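Local coordinates for histidine triad (HIT) protein (Sinorhizobium meliloti, PDB 3NRD) that probably binds nucleotides and acts on their phosphate groups, as a HIT-domain protein of the histidine triad family, at residues 6-11 / 87-92; 36-41 / 93-98. One frame throughout, in Å; residues are numbered along the deposited sequence.

Contact 1 of 2, residues 6-11 / 87-92; sequences TLDERL and NIVRQL. With SO4 (sulfate ion), chain H.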
loop_
_atom_site.group_PDB
_atom_site.type_symbol
_atom_site.label_atom_id
_atom_site.label_comp_id
_atom_site.label_asym_id
_atom_site.label_seq_id
_atom_site.Cartn_x
_atom_site.Cartn_y
_atom_site.Cartn_z
ATOM N N THR A 6 5.276 -0.037 21.921
ATOM C CA THR A 6 3.885 -0.422 22.261
ATOM C C THR A 6 3.011 -0.536 21.015
ATOM O O THR A 6 2.834 0.431 20.269
ATOM C CB THR A 6 3.234 0.581 23.187
ATOM O OG1 THR A 6 4.153 0.890 24.229
ATOM C CG2 THR A 6 1.905 0.030 23.775
ATOM N N LEU A 7 2.460 -1.725 20.802
ATOM C CA LEU A 7 1.492 -1.948 19.758
ATOM C C LEU A 7 0.222 -1.192 20.112
ATOM O O LEU A 7 -0.195 -1.191 21.269
ATOM C CB LEU A 7 1.224 -3.451 19.617
ATOM C CG LEU A 7 0.329 -3.897 18.476
ATOM C CD1 LEU A 7 0.966 -3.625 17.101
ATOM C CD2 LEU A 7 -0.011 -5.369 18.668
ATOM N N ASP A 8 -0.373 -0.542 19.111
ATOM C CA ASP A 8 -1.653 0.128 19.239
ATOM C C ASP A 8 -2.727 -0.855 19.693
ATOM O O ASP A 8 -2.810 -1.929 19.141
ATOM C CB ASP A 8 -2.052 0.733 17.893
ATOM C CG ASP A 8 -3.350 1.475 17.953
ATOM O OD1 ASP A 8 -4.406 0.828 17.964
ATOM O OD2 ASP A 8 -3.349 2.721 17.981
ATOM N N GLU A 9 -3.546 -0.472 20.668
ATOM C CA GLU A 9 -4.552 -1.401 21.242
ATOM C C GLU A 9 -5.546 -1.966 20.201
ATOM O O GLU A 9 -5.990 -3.111 20.336
ATOM C CB GLU A 9 -5.348 -0.770 22.396
ATOM C CG GLU A 9 -4.713 -0.951 23.795
ATOM N N ARG A 10 -5.881 -1.187 19.175
ATOM C CA ARG A 10 -6.830 -1.663 18.171
ATOM C C ARG A 10 -6.185 -2.698 17.261
ATOM O O ARG A 10 -6.873 -3.645 16.838
ATOM C CB ARG A 10 -7.434 -0.522 17.377
ATOM C CG ARG A 10 -8.368 0.350 18.241
ATOM C CD ARG A 10 -8.441 1.746 17.736
ATOM N NE ARG A 10 -7.138 2.418 17.837
ATOM C CZ ARG A 10 -6.871 3.622 17.343
ATOM N NH1 ARG A 10 -7.812 4.339 16.719
ATOM N NH2 ARG A 10 -5.655 4.125 17.487
ATOM N N LEU A 11 -4.873 -2.566 17.010
ATOM C CA LEU A 11 -4.119 -3.607 16.282
ATOM C C LEU A 11 -3.885 -4.853 17.146
ATOM O O LEU A 11 -3.796 -5.997 16.627
ATOM C CB LEU A 11 -2.766 -3.076 15.798
ATOM C CG LEU A 11 -2.694 -1.912 14.797
ATOM C CD1 LEU A 11 -1.256 -1.588 14.355
ATOM C CD2 LEU A 11 -3.507 -2.216 13.572
ATOM N N ASN A 87 -5.778 5.669 8.351
ATOM C CA ASN A 87 -6.770 6.692 8.629
ATOM C C ASN A 87 -7.393 6.361 9.999
ATOM O O ASN A 87 -7.697 7.265 10.744
ATOM C CB ASN A 87 -7.842 6.808 7.526
ATOM C CG ASN A 87 -7.245 7.094 6.126
ATOM O OD1 ASN A 87 -6.178 7.705 6.005
ATOM N ND2 ASN A 87 -7.927 6.628 5.070
ATOM N N ILE A 88 -7.489 5.060 10.318
ATOM C CA ILE A 88 -8.135 4.532 11.531
ATOM C C ILE A 88 -7.063 4.531 12.665
ATOM O O ILE A 88 -7.032 5.398 13.536
ATOM C CB ILE A 88 -8.857 3.128 11.178
ATOM C CG1 ILE A 88 -9.926 3.323 10.070
ATOM C CG2 ILE A 88 -9.501 2.441 12.386
ATOM C CD1 ILE A 88 -10.632 2.006 9.557
ATOM N N VAL A 89 -6.126 3.605 12.556
ATOM C CA VAL A 89 -5.026 3.464 13.483
ATOM C C VAL A 89 -3.825 4.165 12.909
ATOM O O VAL A 89 -3.320 3.763 11.859
ATOM C CB VAL A 89 -4.713 1.976 13.637
ATOM C CG1 VAL A 89 -3.432 1.735 14.462
ATOM C CG2 VAL A 89 -5.917 1.303 14.218
ATOM N N ARG A 90 -3.338 5.190 13.596
ATOM C CA ARG A 90 -2.224 6.013 13.075
ATOM C C ARG A 90 -0.843 5.397 13.160
ATOM O O ARG A 90 -0.000 5.728 12.353
ATOM C CB ARG A 90 -2.164 7.379 13.779
ATOM C CG ARG A 90 -3.229 8.314 13.307
ATOM C CD ARG A 90 -2.999 8.741 11.855
ATOM N NE ARG A 90 -4.258 9.164 11.250
ATOM C CZ ARG A 90 -4.650 10.425 11.099
ATOM N NH1 ARG A 90 -3.881 11.470 11.453
ATOM N NH2 ARG A 90 -5.839 10.639 10.563
ATOM N N GLN A 91 -0.604 4.555 14.149
ATOM C CA GLN A 91 0.607 3.775 14.212
ATOM C C GLN A 91 0.834 3.026 12.884
ATOM O O GLN A 91 -0.065 2.338 12.397
ATOM C CB GLN A 91 0.503 2.775 15.351
ATOM C CG GLN A 91 1.733 1.926 15.537
ATOM C CD GLN A 91 1.655 1.113 16.785
ATOM O OE1 GLN A 91 0.930 0.121 16.841
ATOM N NE2 GLN A 91 2.364 1.537 17.807
ATOM N N LEU A 92 2.023 3.220 12.310
ATOM C CA LEU A 92 2.362 2.698 11.007
ATOM C C LEU A 92 2.168 1.174 11.004
ATOM O O LEU A 92 2.706 0.490 11.845
ATOM C CB LEU A 92 3.819 3.041 10.622
ATOM C CG LEU A 92 4.349 2.416 9.289
ATOM C CD1 LEU A 92 3.440 2.741 8.054
ATOM C CD2 LEU A 92 5.781 2.863 9.029
HETATM S S SO4 H . -5.912 1.034 8.638
HETATM O O1 SO4 H . -4.775 0.932 7.724
HETATM O O2 SO4 H . -5.828 -0.120 9.500
HETATM O O3 SO4 H . -5.843 2.199 9.486
HETATM O O4 SO4 H . -7.187 1.054 8.006
HETATM O O HOH W 1 -2.097 4.471 16.557
#

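Contact 2 of 2, residues 36-41 / 93-98; sequences WLILVP and HVHVIA. With SO4 (sulfate ion), chain H.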
loop_
_atom_site.group_PDB
_atom_site.type_symbol
_atom_site.label_atom_id
_atom_site.label_comp_id
_atom_site.label_asym_id
_atom_site.label_seq_id
_atom_site.Cartn_x
_atom_site.Cartn_y
_atom_site.Cartn_z
ATOM N N TRP A 36 -4.718 -12.212 5.397
ATOM C CA TRP A 36 -4.434 -10.785 5.601
ATOM C C TRP A 36 -3.512 -10.658 6.798
ATOM O O TRP A 36 -3.873 -11.058 7.910
ATOM C CB TRP A 36 -5.762 -10.101 5.817
ATOM C CG TRP A 36 -5.782 -8.643 6.028
ATOM C CD1 TRP A 36 -4.737 -7.801 6.194
ATOM C CD2 TRP A 36 -6.949 -7.861 6.152
ATOM N NE1 TRP A 36 -5.180 -6.540 6.415
ATOM C CE2 TRP A 36 -6.545 -6.546 6.397
ATOM C CE3 TRP A 36 -8.318 -8.154 6.092
ATOM C CZ2 TRP A 36 -7.454 -5.505 6.577
ATOM C CZ3 TRP A 36 -9.225 -7.127 6.271
ATOM C CH2 TRP A 36 -8.792 -5.818 6.511
ATOM N N LEU A 37 -2.310 -10.155 6.535
ATOM C CA LEU A 37 -1.286 -9.934 7.522
ATOM C C LEU A 37 -1.064 -8.453 7.675
ATOM O O LEU A 37 -1.263 -7.669 6.721
ATOM C CB LEU A 37 0.014 -10.553 7.072
ATOM C CG LEU A 37 -0.067 -12.041 6.703
ATOM C CD1 LEU A 37 1.313 -12.533 6.306
ATOM C CD2 LEU A 37 -0.637 -12.883 7.832
ATOM N N ILE A 38 -0.618 -8.059 8.851
ATOM C CA ILE A 38 -0.068 -6.729 9.005
ATOM C C ILE A 38 1.331 -6.794 9.569
ATOM O O ILE A 38 1.635 -7.680 10.376
ATOM C CB ILE A 38 -0.975 -5.772 9.843
ATOM C CG1 ILE A 38 -1.137 -6.209 11.275
ATOM C CG2 ILE A 38 -2.346 -5.705 9.196
ATOM C CD1 ILE A 38 -1.858 -5.158 12.155
ATOM N N LEU A 39 2.155 -5.860 9.107
ATOM C CA LEU A 39 3.534 -5.705 9.556
ATOM C C LEU A 39 3.589 -4.404 10.323
ATOM O O LEU A 39 3.176 -3.376 9.803
ATOM C CB LEU A 39 4.516 -5.665 8.395
ATOM C CG LEU A 39 5.044 -7.043 8.006
ATOM C CD1 LEU A 39 3.919 -7.899 7.396
ATOM C CD2 LEU A 39 6.226 -6.904 7.061
ATOM N N VAL A 40 4.057 -4.447 11.564
ATOM C CA VAL A 40 4.076 -3.243 12.418
ATOM C C VAL A 40 5.526 -3.006 12.786
ATOM O O VAL A 40 6.057 -3.760 13.612
ATOM C CB VAL A 40 3.221 -3.403 13.652
ATOM C CG1 VAL A 40 3.270 -2.066 14.514
ATOM C CG2 VAL A 40 1.799 -3.809 13.245
ATOM N N PRO A 41 6.186 -2.033 12.121
ATOM C CA PRO A 41 7.568 -1.698 12.476
ATOM C C PRO A 41 7.623 -1.230 13.910
ATOM O O PRO A 41 6.850 -0.352 14.295
ATOM C CB PRO A 41 7.917 -0.529 11.565
ATOM C CG PRO A 41 6.878 -0.447 10.559
ATOM C CD PRO A 41 5.711 -1.240 10.969
ATOM N N HIS A 93 1.350 0.674 10.083
ATOM C CA HIS A 93 1.250 -0.752 9.852
ATOM C C HIS A 93 0.963 -0.995 8.384
ATOM O O HIS A 93 0.244 -0.212 7.746
ATOM C CB HIS A 93 0.213 -1.388 10.764
ATOM C CG HIS A 93 -1.151 -0.807 10.618
ATOM N ND1 HIS A 93 -1.469 0.481 11.012
ATOM C CD2 HIS A 93 -2.292 -1.351 10.137
ATOM C CE1 HIS A 93 -2.742 0.706 10.752
ATOM N NE2 HIS A 93 -3.253 -0.379 10.195
ATOM N N VAL A 94 1.561 -2.056 7.844
ATOM C CA VAL A 94 1.477 -2.327 6.418
ATOM C C VAL A 94 0.670 -3.582 6.266
ATOM O O VAL A 94 1.065 -4.637 6.811
ATOM C CB VAL A 94 2.834 -2.514 5.773
ATOM C CG1 VAL A 94 2.663 -2.863 4.292
ATOM C CG2 VAL A 94 3.697 -1.250 5.941
ATOM N N HIS A 95 -0.451 -3.464 5.553
ATOM C CA HIS A 95 -1.304 -4.573 5.186
ATOM C C HIS A 95 -0.661 -5.338 4.035
ATOM O O HIS A 95 -0.183 -4.718 3.090
ATOM C CB HIS A 95 -2.688 -4.081 4.725
ATOM C CG HIS A 95 -3.402 -3.188 5.705
ATOM N ND1 HIS A 95 -4.178 -3.674 6.730
ATOM C CD2 HIS A 95 -3.503 -1.839 5.770
ATOM C CE1 HIS A 95 -4.700 -2.665 7.411
ATOM N NE2 HIS A 95 -4.325 -1.536 6.835
ATOM N N VAL A 96 -0.659 -6.672 4.110
ATOM C CA VAL A 96 -0.178 -7.558 3.055
ATOM C C VAL A 96 -1.213 -8.648 2.923
ATOM O O VAL A 96 -1.335 -9.505 3.802
ATOM C CB VAL A 96 1.176 -8.186 3.385
ATOM C CG1 VAL A 96 1.668 -9.080 2.200
ATOM C CG2 VAL A 96 2.188 -7.118 3.743
ATOM N N ILE A 97 -1.978 -8.588 1.842
ATOM C CA ILE A 97 -3.229 -9.327 1.727
ATOM C C ILE A 97 -3.186 -10.214 0.477
ATOM O O ILE A 97 -2.821 -9.734 -0.594
ATOM C CB ILE A 97 -4.425 -8.401 1.582
ATOM C CG1 ILE A 97 -4.531 -7.393 2.752
ATOM C CG2 ILE A 97 -5.700 -9.229 1.482
ATOM C CD1 ILE A 97 -5.064 -6.058 2.342
ATOM N N ALA A 98 -3.563 -11.478 0.612
ATOM C CA ALA A 98 -3.613 -12.439 -0.513
ATOM C C ALA A 98 -4.981 -12.382 -1.191
ATOM O O ALA A 98 -5.997 -12.525 -0.530
ATOM C CB ALA A 98 -3.363 -13.828 -0.019
HETATM S S SO4 H . -5.912 1.034 8.638
HETATM O O1 SO4 H . -4.775 0.932 7.724
HETATM O O2 SO4 H . -5.828 -0.120 9.500
HETATM O O3 SO4 H . -5.843 2.199 9.486
HETATM O O4 SO4 H . -7.187 1.054 8.006
#

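Contact 1 of 2, residues 6-11 / 87-92
The carboxamide of Gln-91 bridges the backbone on both sides of Leu-7. Its NE2 donates to Thr-6 O at 2.7 Å, within the amide plane. Its OE1 accepts from Asp-8 N, also at 2.7 Å, with the donor tilted from the carbonyl plane. The two bonds fix the rotation of the amide. Gln-91 reaches this far because CG is anti to the backbone N (chi1 -178°) and the chain beyond it is extended. Leu-11 CD1 also lies against OE1.

Val-89 supplies methyls to three partners. Its CG1 meets the carboxylate carbon Asp-8 CG tip to tip at 3.5 Å and packs on Leu-11 CG at 3.7 Å. Its CG2 sits over the centre of one face of the Arg-10 guanidinium.

Asp-8 is the N-cap of helix 9-14, and its OD1 accepts from Arg-10 N. In the conformer described, Arg-10 also grips Asp-8 side-on: NH2 donates to Asp-8 OD2 at 2.7 Å in a salt bridge, and NE donates to OD1. Water 1 donates to Asp-8 OD2 and accepts from Gln-91 N, which ties the cap to the loop. On the loop, Ile-88 N and Val-89 N make weak bonds to sulfate O3. Arg-90 forms a salt bridge with Glu-78 of the second subunit.

The contact joins the start of helix 9-14 to the loop between strands 79-84 and 94-99, and Leu-11 continues inward onto strand 36-41.

Contact 2 of 2, residues 36-41 / 93-98
Trp-36 and His-95 meet edge to edge on one face of an antiparallel strand pair. Trp-36 NE1 donates to His-95 ND1 at 3.1 Å. The acceptor lies in the indole plane, but the donor is tilted 20° from the imidazole plane. The two rings are turned 55° from each other.

Backbone bonds hold the pair in register. Leu-37 and Val-96 exchange two of them, and so do Leu-39 and Val-94; the shortest is Leu-39 N to Val-94 O at 2.8 Å. Ile-38 and His-95 form a non-hydrogen-bonded pair between them.

The packing contacts divide by sheet face. Beside the histidine, Ile-97 CG1 makes a CH-pi contact over the five-membered ring of Trp-36, 3.7 Å from its centroid. The methyl CG2 of Ile-38 lies beside the imidazole of His-95, 3.7 Å from its ND1. On the other face, Leu-39 CD1 touches Val-96 CG2 at 4.1 Å; Leu-37 and Val-96 continue onto helix 54-75.

The sulfate gathers the polar ends. His-93 NE2 donates to O2 and His-95 NE2 to O1, both at 2.7 Å. The ND1 of His-93 is hydrogen-bonded to Gln-91 O, which helps to fix its ring. Gly-86 N is a further donor to the sulfate.

A phenylalanine in place of Trp-36 would probably leave His-95 ND1 without its donor and the imidazole freer to turn.

With ND1 accepting from Trp-36, His-95 can present NE2-H to the anion. The paired histidines match the HxH part of the family's triad motif, and the sulfate probably marks where a substrate phosphate would bind.

Contacts 1 and 2 have centres 12 Å apart and share the sulfate. Contact 1 adds two weak bonds from loop N-H groups, and contact 2 supplies the two imidazoles, which bind more closely. Together they line an anion site that is probably the active site of this HIT domain. The 87-92 loop leads directly to His-93 and on into the strand that carries His-95. Leu-11 joins the two contacts: its CD2 lies 3.7 Å from Ile-38 CD1 and 3.7 Å from His-93 CD2. Leu-92 O also packs on Pro-41 CD at 3.6 Å. Contact 2 lies near the centre of the chain, whereas contact 1 is partly buried and farther out.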